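Local structure of alkaline phosphatase (Thermus thermophilus, 7KWD) at residues Q168-G173 against K194-A199; L311-S316 against R462-A467; V68-R73 against V296-T301; R183-A188 against R221-F226. The protein probably hydrolyses phosphate monoesters, as alkaline phosphatases do, and works as a homodimer that binds zinc and magnesium ions. One frame throughout, in Å; residues are numbered along the deposited sequence.

Interaction 1. Residues Q168-G173 against K194-A199; sequences QYLEFG and KDLYAA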
# COMPACT_ATOMS: atom_id res chain seq x y z
N GLN A 168 31.35 -14.95 11.68
CA GLN A 168 31.70 -13.62 11.18
C GLN A 168 31.33 -12.53 12.19
O GLN A 168 32.03 -11.53 12.31
CB GLN A 168 31.00 -13.39 9.85
CG GLN A 168 31.55 -14.26 8.71
CD GLN A 168 30.78 -14.04 7.43
OE1 GLN A 168 29.77 -14.70 7.19
NE2 GLN A 168 31.24 -13.10 6.61
N TYR A 169 30.22 -12.72 12.93
CA TYR A 169 29.84 -11.77 13.97
C TYR A 169 30.89 -11.68 15.07
O TYR A 169 31.22 -10.58 15.55
CB TYR A 169 28.50 -12.19 14.57
CG TYR A 169 27.28 -11.76 13.82
CD1 TYR A 169 27.35 -11.27 12.51
CD2 TYR A 169 26.05 -11.80 14.43
CE1 TYR A 169 26.20 -10.86 11.85
CE2 TYR A 169 24.90 -11.40 13.79
CZ TYR A 169 24.98 -10.93 12.49
OH TYR A 169 23.80 -10.53 11.87
N LEU A 170 31.41 -12.84 15.50
CA LEU A 170 32.48 -12.84 16.50
C LEU A 170 33.68 -12.05 16.00
O LEU A 170 34.27 -11.27 16.75
CB LEU A 170 32.87 -14.28 16.82
CG LEU A 170 34.02 -14.50 17.82
CD1 LEU A 170 33.71 -13.90 19.20
CD2 LEU A 170 34.34 -16.01 17.95
N GLU A 171 34.08 -12.26 14.75
CA GLU A 171 35.25 -11.56 14.22
C GLU A 171 34.95 -10.08 14.02
O GLU A 171 35.80 -9.23 14.28
CB GLU A 171 35.70 -12.20 12.91
CG GLU A 171 37.04 -11.64 12.38
CD GLU A 171 37.36 -12.14 10.99
OE1 GLU A 171 36.65 -13.07 10.52
OE2 GLU A 171 38.30 -11.61 10.35
N PHE A 172 33.73 -9.74 13.58
CA PHE A 172 33.38 -8.33 13.42
C PHE A 172 33.45 -7.60 14.74
O PHE A 172 33.97 -6.48 14.83
CB PHE A 172 31.99 -8.19 12.79
CG PHE A 172 31.59 -6.75 12.56
CD1 PHE A 172 32.17 -5.99 11.54
CD2 PHE A 172 30.66 -6.14 13.38
CE1 PHE A 172 31.79 -4.65 11.34
CE2 PHE A 172 30.27 -4.79 13.19
CZ PHE A 172 30.84 -4.05 12.17
N GLY A 173 32.94 -8.22 15.80
CA GLY A 173 33.07 -7.65 17.13
C GLY A 173 32.13 -6.52 17.50
O GLY A 173 32.52 -5.61 18.25
N LYS A 194 30.93 -26.71 17.40
CA LYS A 194 31.73 -25.68 18.08
C LYS A 194 30.90 -24.91 19.10
O LYS A 194 29.76 -24.54 18.83
CB LYS A 194 32.29 -24.74 17.01
CG LYS A 194 33.40 -23.82 17.43
CD LYS A 194 33.67 -22.78 16.31
CE LYS A 194 34.49 -23.36 15.14
NZ LYS A 194 35.41 -22.34 14.52
N ASP A 195 31.49 -24.61 20.28
CA ASP A 195 30.80 -23.79 21.30
C ASP A 195 31.12 -22.31 21.03
O ASP A 195 32.06 -21.73 21.59
CB ASP A 195 31.21 -24.21 22.71
CG ASP A 195 30.46 -23.46 23.82
OD1 ASP A 195 29.82 -22.43 23.51
OD2 ASP A 195 30.49 -23.91 25.00
N LEU A 196 30.33 -21.68 20.15
CA LEU A 196 30.58 -20.27 19.84
C LEU A 196 30.32 -19.37 21.04
O LEU A 196 30.93 -18.31 21.17
CB LEU A 196 29.71 -19.81 18.69
CG LEU A 196 30.35 -19.52 17.35
CD1 LEU A 196 29.32 -18.60 16.61
CD2 LEU A 196 31.68 -18.89 17.39
N TYR A 197 29.40 -19.77 21.93
CA TYR A 197 29.19 -18.98 23.14
C TYR A 197 30.49 -18.82 23.89
O TYR A 197 30.86 -17.71 24.30
CB TYR A 197 28.14 -19.63 24.03
CG TYR A 197 26.74 -19.46 23.47
CD1 TYR A 197 26.16 -18.21 23.33
CD2 TYR A 197 26.01 -20.55 23.06
CE1 TYR A 197 24.91 -18.06 22.82
CE2 TYR A 197 24.74 -20.41 22.57
CZ TYR A 197 24.20 -19.17 22.44
OH TYR A 197 22.93 -19.03 21.94
N ALA A 198 31.21 -19.93 24.08
CA ALA A 198 32.48 -19.88 24.78
C ALA A 198 33.44 -18.93 24.08
O ALA A 198 34.18 -18.20 24.74
CB ALA A 198 33.09 -21.28 24.88
N ALA A 199 33.44 -18.94 22.74
CA ALA A 199 34.37 -18.09 22.00
C ALA A 199 34.02 -16.62 22.17
O ALA A 199 34.91 -15.77 22.28
CB ALA A 199 34.38 -18.49 20.53
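OD1 of D195, the N-cap of the helix that brings L196 and A199 up against L170, accepts from A198 N at 2.9 Å. The bond is nearly straight, 162° at the hydrogen, although the donor comes in well above the carboxylate plane, 64° out of it. Such capping takes up an amide of the first turn, which has no carbonyl of its own helix to bind, and so ties down the turn on which the contact rests. The contact itself is wholly apolar and turns on one branched side chain. L170 has its CG anti to the backbone N (chi1 178°), beside the carbonyl carbon, and its two methyls divide the opposite turn between them. CD2 meets A199 CB at 3.6 Å and L196 CD2 at 4.0 Å, the two leucines running past each other in opposite directions. CD1 lies over the backbone instead, 3.8 Å from A199 O. One leucine thus joins two helices of the same domain where helix 162-172 draws to its end at G173. Beyond the pair, L196 also packs on R190 of a loop, Y197 reaches strand 222-225, and Y169 turns to helix 147-153.

Interaction 2. Residues L311-S316 against R462-A467; sequences LLIVVS and RLMGEA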
# COMPACT_ATOMS: atom_id res chain seq x y z
N LEU A 311 20.35 10.72 15.18
CA LEU A 311 19.32 10.63 14.15
C LEU A 311 18.63 9.28 14.21
O LEU A 311 19.29 8.24 14.29
CB LEU A 311 19.92 10.84 12.76
CG LEU A 311 18.92 10.56 11.64
CD1 LEU A 311 17.82 11.61 11.65
CD2 LEU A 311 19.61 10.55 10.29
N LEU A 312 17.30 9.29 14.14
CA LEU A 312 16.52 8.07 14.08
C LEU A 312 15.89 7.96 12.70
O LEU A 312 15.15 8.86 12.27
CB LEU A 312 15.44 8.02 15.16
CG LEU A 312 14.38 6.95 14.94
CD1 LEU A 312 15.00 5.55 14.98
CD2 LEU A 312 13.29 7.12 15.95
N ILE A 313 16.22 6.88 11.99
CA ILE A 313 15.59 6.54 10.72
C ILE A 313 14.66 5.36 10.97
O ILE A 313 15.11 4.33 11.47
CB ILE A 313 16.64 6.17 9.65
CG1 ILE A 313 17.57 7.34 9.38
CG2 ILE A 313 15.92 5.68 8.37
CD1 ILE A 313 18.58 7.09 8.25
N VAL A 314 13.39 5.50 10.58
CA VAL A 314 12.40 4.43 10.66
C VAL A 314 11.98 4.09 9.23
O VAL A 314 11.51 4.96 8.50
CB VAL A 314 11.20 4.81 11.52
CG1 VAL A 314 10.27 3.63 11.73
CG2 VAL A 314 11.68 5.33 12.85
N VAL A 315 12.16 2.84 8.84
CA VAL A 315 12.00 2.47 7.45
C VAL A 315 11.48 1.04 7.35
O VAL A 315 11.87 0.16 8.13
CB VAL A 315 13.33 2.61 6.68
CG1 VAL A 315 14.32 1.58 7.17
CG2 VAL A 315 13.11 2.52 5.16
N SER A 316 10.61 0.82 6.38
CA SER A 316 10.26 -0.54 5.99
C SER A 316 11.17 -0.97 4.85
O SER A 316 11.50 -0.16 3.97
CB SER A 316 8.80 -0.62 5.54
OG SER A 316 8.56 -1.89 4.96
N ARG A 462 22.83 6.84 1.39
CA ARG A 462 23.32 8.22 1.34
C ARG A 462 22.93 9.02 2.57
O ARG A 462 23.73 9.82 3.08
CB ARG A 462 22.80 8.90 0.07
CG ARG A 462 23.38 8.24 -1.15
CD ARG A 462 23.11 9.00 -2.43
NE ARG A 462 23.23 8.07 -3.53
CZ ARG A 462 22.21 7.37 -3.99
NH1 ARG A 462 21.00 7.55 -3.47
NH2 ARG A 462 22.40 6.51 -4.98
N LEU A 463 21.71 8.83 3.07
CA LEU A 463 21.29 9.54 4.26
C LEU A 463 22.12 9.13 5.47
O LEU A 463 22.51 9.97 6.29
CB LEU A 463 19.82 9.28 4.55
CG LEU A 463 18.82 9.72 3.48
CD1 LEU A 463 17.45 9.19 3.90
CD2 LEU A 463 18.84 11.18 3.34
N MET A 464 22.38 7.83 5.62
CA MET A 464 23.22 7.40 6.73
C MET A 464 24.61 8.00 6.62
O MET A 464 25.20 8.43 7.63
CB MET A 464 23.30 5.88 6.79
CG MET A 464 21.96 5.25 7.05
SD MET A 464 22.08 3.55 7.62
CE MET A 464 22.68 2.69 6.18
N GLY A 465 25.16 8.01 5.41
CA GLY A 465 26.51 8.52 5.24
C GLY A 465 26.60 10.01 5.48
O GLY A 465 27.56 10.49 6.09
N GLU A 466 25.62 10.77 5.00
CA GLU A 466 25.57 12.19 5.27
C GLU A 466 25.49 12.44 6.76
O GLU A 466 26.26 13.23 7.31
CB GLU A 466 24.38 12.86 4.58
CG GLU A 466 24.19 14.30 5.07
CD GLU A 466 23.10 15.07 4.31
OE1 GLU A 466 22.25 14.43 3.63
OE2 GLU A 466 23.08 16.32 4.45
N ALA A 467 24.54 11.77 7.43
CA ALA A 467 24.33 12.03 8.85
C ALA A 467 25.63 11.93 9.64
O ALA A 467 25.85 12.73 10.55
CB ALA A 467 23.30 11.05 9.45
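I313 and M464 cross at about a right angle where helix 459-468 lies over strand 310-325. I313 carries CG1 anti to its carbonyl carbon (chi1 -61°) and continues extended, which sends CD1 straight out to the helix. There CD1 touches M464 CG at 4.0 Å and lies more loosely, at 4.5 Å, from L463 CB. The methionine presents its CG methylene rather than its sulfur; the chain turns about its CG-SD bond (chi3 -69°), which carries only CE aside. Two residues earlier on the strand, L311 makes a second contact one helical turn further on, by a different rotamer, with CG anti to the backbone N: its CD2 branch rests 3.8 Å from A467 CB, and the two CA atoms are 7.4 Å apart. Segments 311-316 and 462-467 run antiparallel, at 175° with axes 10.6 Å apart, so successive outward residues of the strand meet successive turns of the helix. All five side chains are buried and the interface is purely apolar. L312 and V314, facing the other way, pack on helix 283-306, while strands 40-46 and 438-443 flank the strand. This is the layered helix-sheet-helix core of the alkaline phosphatase fold, in which the same strand leads directly to the zinc ligands D317 and H318.

Interaction 3. Residues V68-R73 against V296-T301; sequences VLALER and VLELLT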
# COMPACT_ATOMS: atom_id res chain seq x y z
N VAL A 68 -3.68 6.78 20.31
CA VAL A 68 -3.09 7.05 19.01
C VAL A 68 -1.74 6.33 18.93
O VAL A 68 -0.87 6.55 19.76
CB VAL A 68 -2.91 8.55 18.77
CG1 VAL A 68 -2.29 8.80 17.42
CG2 VAL A 68 -4.26 9.22 18.91
N LEU A 69 -1.58 5.48 17.92
CA LEU A 69 -0.33 4.80 17.66
C LEU A 69 0.83 5.79 17.56
O LEU A 69 0.72 6.82 16.89
CB LEU A 69 -0.51 4.04 16.34
CG LEU A 69 0.40 2.91 15.94
CD1 LEU A 69 0.14 1.70 16.79
CD2 LEU A 69 0.15 2.60 14.48
N ALA A 70 1.94 5.47 18.22
CA ALA A 70 3.08 6.37 18.14
C ALA A 70 3.52 6.59 16.69
O ALA A 70 3.89 7.70 16.31
CB ALA A 70 4.24 5.86 18.98
N LEU A 71 3.48 5.55 15.88
CA LEU A 71 3.87 5.70 14.48
C LEU A 71 2.95 6.70 13.77
O LEU A 71 3.42 7.51 12.96
CB LEU A 71 3.87 4.34 13.78
CG LEU A 71 4.41 4.37 12.36
CD1 LEU A 71 5.78 5.03 12.29
CD2 LEU A 71 4.43 2.96 11.72
N GLU A 72 1.65 6.70 14.07
CA GLU A 72 0.79 7.71 13.47
C GLU A 72 1.27 9.12 13.85
O GLU A 72 1.35 10.02 13.01
CB GLU A 72 -0.68 7.54 13.88
CG GLU A 72 -1.58 8.65 13.33
CD GLU A 72 -3.04 8.60 13.80
OE1 GLU A 72 -3.48 7.54 14.27
OE2 GLU A 72 -3.74 9.64 13.70
N ARG A 73 1.56 9.34 15.14
CA ARG A 73 2.01 10.66 15.58
C ARG A 73 3.26 11.09 14.82
O ARG A 73 3.40 12.27 14.47
CB ARG A 73 2.29 10.66 17.08
CG ARG A 73 1.11 10.16 17.90
CD ARG A 73 1.39 10.15 19.44
NE ARG A 73 0.55 9.20 20.19
CZ ARG A 73 0.29 9.31 21.50
NH1 ARG A 73 0.81 10.31 22.20
NH2 ARG A 73 -0.49 8.43 22.11
N VAL A 296 8.63 0.21 21.03
CA VAL A 296 10.05 0.50 20.82
C VAL A 296 10.22 1.92 20.31
O VAL A 296 11.12 2.66 20.75
CB VAL A 296 10.68 -0.52 19.86
CG1 VAL A 296 12.11 -0.09 19.47
CG2 VAL A 296 10.69 -1.93 20.50
N LEU A 297 9.36 2.33 19.38
CA LEU A 297 9.39 3.69 18.83
C LEU A 297 9.37 4.72 19.94
O LEU A 297 10.11 5.71 19.89
CB LEU A 297 8.19 3.86 17.94
CG LEU A 297 8.21 4.75 16.71
CD1 LEU A 297 9.45 4.57 15.89
CD2 LEU A 297 6.92 4.38 15.93
N GLU A 298 8.52 4.50 20.93
CA GLU A 298 8.39 5.44 22.03
C GLU A 298 9.69 5.53 22.78
O GLU A 298 10.14 6.62 23.11
CB GLU A 298 7.25 5.00 22.93
CG GLU A 298 5.91 5.28 22.25
CD GLU A 298 4.70 4.99 23.11
OE1 GLU A 298 4.77 4.06 23.94
OE2 GLU A 298 3.68 5.69 22.93
N LEU A 299 10.34 4.38 22.97
CA LEU A 299 11.65 4.36 23.60
C LEU A 299 12.69 5.11 22.77
O LEU A 299 13.48 5.90 23.29
CB LEU A 299 12.10 2.92 23.79
CG LEU A 299 12.76 2.67 25.13
CD1 LEU A 299 11.75 2.93 26.25
CD2 LEU A 299 13.24 1.25 25.11
N LEU A 300 12.71 4.85 21.46
CA LEU A 300 13.75 5.43 20.62
C LEU A 300 13.55 6.93 20.47
O LEU A 300 14.53 7.68 20.46
CB LEU A 300 13.75 4.75 19.25
CG LEU A 300 14.10 3.26 19.29
CD1 LEU A 300 14.08 2.66 17.88
CD2 LEU A 300 15.47 3.02 19.98
N THR A 301 12.31 7.40 20.33
CA THR A 301 12.10 8.83 20.18
C THR A 301 12.43 9.56 21.48
O THR A 301 13.07 10.62 21.48
CB THR A 301 10.68 9.15 19.72
OG1 THR A 301 9.72 8.61 20.62
CG2 THR A 301 10.46 8.62 18.34
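L297 lays its CD2 methyl on the backbone of L71, 3.6 Å from both L71 N and L71 CA. The overlap is a helix-on-helix contact in the α/β fold of the alkaline phosphatases, in which the long helix 283-306 packs against the opening turn of helix 70-75. The same methyl reaches L71 CB at 3.7 Å, the two leucine side chains crossing obliquely. Alongside, A70 points its CB at the aliphatic part of E298, 3.7 Å from E298 CG; the extended glutamate chain runs alongside the methyl, with OE2 still 4.0 Å from A70 CB. The CA atoms of A70 and E298 are 6.6 Å apart, consistent with the small size of the alanine. One turn earlier on the long helix, D294 accepts hydrogen bonds from A70 N and L71 N, so a polar tether reinforces the apolar one. On another side, E72 forms a salt bridge with R62 and also binds A27 N of the second subunit, which places the short helix at the dimer interface. R73 NH2 lies 5.1 Å from E298 OE2, opposite charges not in contact. R73 instead folds back on its own segment: NE and NH2 both donate to V68 O, each at 3.0 Å, with NE above the carbonyl plane and NH2 within it, on a lone pair.

Interaction 4. Residues R183-A188 against R221-F226; sequences RFFNPA and RLLGVF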
# COMPACT_ATOMS: atom_id res chain seq x y z
N ARG A 183 20.39 -22.11 17.52
CA ARG A 183 20.85 -23.19 16.66
C ARG A 183 22.17 -22.88 15.97
O ARG A 183 22.85 -23.82 15.53
CB ARG A 183 19.76 -23.54 15.64
CG ARG A 183 19.55 -22.54 14.50
CD ARG A 183 18.22 -22.82 13.70
NE ARG A 183 18.47 -23.78 12.64
CZ ARG A 183 18.12 -23.64 11.36
NH1 ARG A 183 17.48 -22.55 10.93
NH2 ARG A 183 18.44 -24.60 10.50
N PHE A 184 22.57 -21.60 15.88
CA PHE A 184 23.81 -21.22 15.21
C PHE A 184 24.95 -20.94 16.18
O PHE A 184 26.09 -20.68 15.74
CB PHE A 184 23.59 -20.00 14.28
CG PHE A 184 22.42 -20.17 13.35
CD1 PHE A 184 22.41 -21.20 12.42
CD2 PHE A 184 21.32 -19.31 13.41
CE1 PHE A 184 21.31 -21.39 11.59
CE2 PHE A 184 20.24 -19.48 12.59
CZ PHE A 184 20.23 -20.52 11.66
N PHE A 185 24.71 -21.04 17.49
CA PHE A 185 25.75 -20.75 18.47
C PHE A 185 26.03 -21.91 19.42
O PHE A 185 27.15 -22.05 19.90
CB PHE A 185 25.35 -19.53 19.31
CG PHE A 185 25.33 -18.23 18.54
CD1 PHE A 185 24.23 -17.89 17.77
CD2 PHE A 185 26.40 -17.35 18.62
CE1 PHE A 185 24.20 -16.67 17.07
CE2 PHE A 185 26.38 -16.15 17.91
CZ PHE A 185 25.27 -15.82 17.14
N ASN A 186 25.05 -22.71 19.69
CA ASN A 186 25.09 -23.78 20.69
C ASN A 186 25.86 -24.98 20.17
O ASN A 186 25.53 -25.50 19.09
CB ASN A 186 23.62 -24.15 20.96
CG ASN A 186 23.44 -25.09 22.11
OD1 ASN A 186 24.31 -25.88 22.46
ND2 ASN A 186 22.26 -25.04 22.68
N PRO A 187 26.89 -25.45 20.89
CA PRO A 187 27.66 -26.61 20.38
C PRO A 187 26.81 -27.84 20.16
O PRO A 187 27.15 -28.69 19.34
CB PRO A 187 28.71 -26.87 21.47
CG PRO A 187 28.21 -26.20 22.70
CD PRO A 187 27.30 -25.04 22.24
N ALA A 188 25.68 -27.93 20.83
CA ALA A 188 24.79 -29.06 20.66
C ALA A 188 23.86 -28.93 19.47
O ALA A 188 23.05 -29.83 19.25
CB ALA A 188 23.94 -29.23 21.93
N ARG A 221 29.66 -5.43 26.92
CA ARG A 221 29.33 -5.99 25.61
C ARG A 221 28.50 -7.24 25.81
O ARG A 221 28.69 -7.98 26.78
CB ARG A 221 30.59 -6.29 24.81
CG ARG A 221 31.31 -5.00 24.37
CD ARG A 221 32.61 -5.25 23.63
NE ARG A 221 33.65 -5.57 24.59
CZ ARG A 221 34.46 -6.62 24.51
NH1 ARG A 221 34.35 -7.44 23.48
NH2 ARG A 221 35.37 -6.85 25.45
N LEU A 222 27.55 -7.44 24.90
CA LEU A 222 26.46 -8.39 25.09
C LEU A 222 26.26 -9.26 23.86
O LEU A 222 26.14 -8.75 22.74
CB LEU A 222 25.14 -7.66 25.35
CG LEU A 222 24.61 -7.48 26.75
CD1 LEU A 222 23.16 -7.03 26.61
CD2 LEU A 222 24.69 -8.77 27.53
N LEU A 223 26.13 -10.55 24.07
CA LEU A 223 25.55 -11.45 23.10
C LEU A 223 24.34 -12.06 23.79
O LEU A 223 24.48 -12.73 24.80
CB LEU A 223 26.53 -12.52 22.66
CG LEU A 223 25.89 -13.64 21.86
CD1 LEU A 223 25.26 -13.10 20.56
CD2 LEU A 223 26.88 -14.73 21.50
N GLY A 224 23.16 -11.80 23.25
CA GLY A 224 21.93 -12.37 23.78
C GLY A 224 21.15 -13.11 22.72
O GLY A 224 20.80 -12.55 21.68
N VAL A 225 20.91 -14.40 22.97
CA VAL A 225 20.28 -15.32 22.03
C VAL A 225 19.18 -16.01 22.81
O VAL A 225 19.47 -16.72 23.79
CB VAL A 225 21.29 -16.32 21.45
CG1 VAL A 225 20.67 -17.20 20.43
CG2 VAL A 225 22.46 -15.61 20.76
N PHE A 226 17.92 -15.81 22.41
CA PHE A 226 16.79 -16.10 23.27
C PHE A 226 15.84 -17.17 22.79
O PHE A 226 14.88 -17.49 23.51
CB PHE A 226 16.02 -14.79 23.50
CG PHE A 226 16.86 -13.70 24.06
CD1 PHE A 226 17.19 -13.67 25.41
CD2 PHE A 226 17.39 -12.74 23.22
CE1 PHE A 226 18.01 -12.66 25.92
CE2 PHE A 226 18.20 -11.74 23.70
CZ PHE A 226 18.52 -11.68 25.05
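Strand 222-225, held between the parallel strands 176-178 and 206-208, receives on one face a loop that leads from strand 176-178 to helix 196-202, and F185 is the residue that plugs this loop into the interior. Its ring reaches the two strand residues on that face, L223 and V225, whose side chains both point to the loop. The two meet it differently. V225 sets its CG2 methyl over one face of the ring, 4.1 Å above the plane and displaced toward the rim, with F185 CD1 its nearest ring atom at 4.2 Å. L223 comes obliquely: its CD2 methyl is 3.9 Å from both F185 CD2 and F185 CE2, and straddles that bond. The aromatic side chain is directed there by chi1 of -68°, which places CG anti to the carbonyl carbon. L196 and A166, from two helices, add further apolar contacts to the ring.

The loop on which F185 rides has ties of its own. N186 OD1 accepts from A188 N at 3.0 Å, an Asx turn, while N186 ND2 donates to D182. Just before it, R183 CG sits 3.4 Å above the centre of the F184 ring, a CH-pi arrangement. With one methyl over a ring face and the other oblique to it, the attachment of F185 to the strand is dispersive and hydrophobic and carries little directional demand, while polar bonds, those at N186 and that from R190 NH1 to F184 O, hold the loop itself.

The four contacts form two pairs. Interactions 1 and 4, with centres about 9 Å apart, alternate along the chain and interlock: L196 N lies 3.2 Å from F185 O, a probable hydrogen bond, and Y197 CZ packs 3.4 Å from F185 CB. Interactions 2 and 3, with centres about 17 Å apart, touch where helix 283-306 of interaction 3 meets strand 310-325 of interaction 2, which follows it in the chain, V314 CG2 meeting L297 CD1 at 3.8 Å. The pairs do not touch. Two contacts approach the metal centre without joining it: side chain to side chain, M464 of interaction 2 is about 10 Å from the magnesium ligand T148, and F185 of interaction 4 about 10 Å from H146, a predicted magnesium ligand.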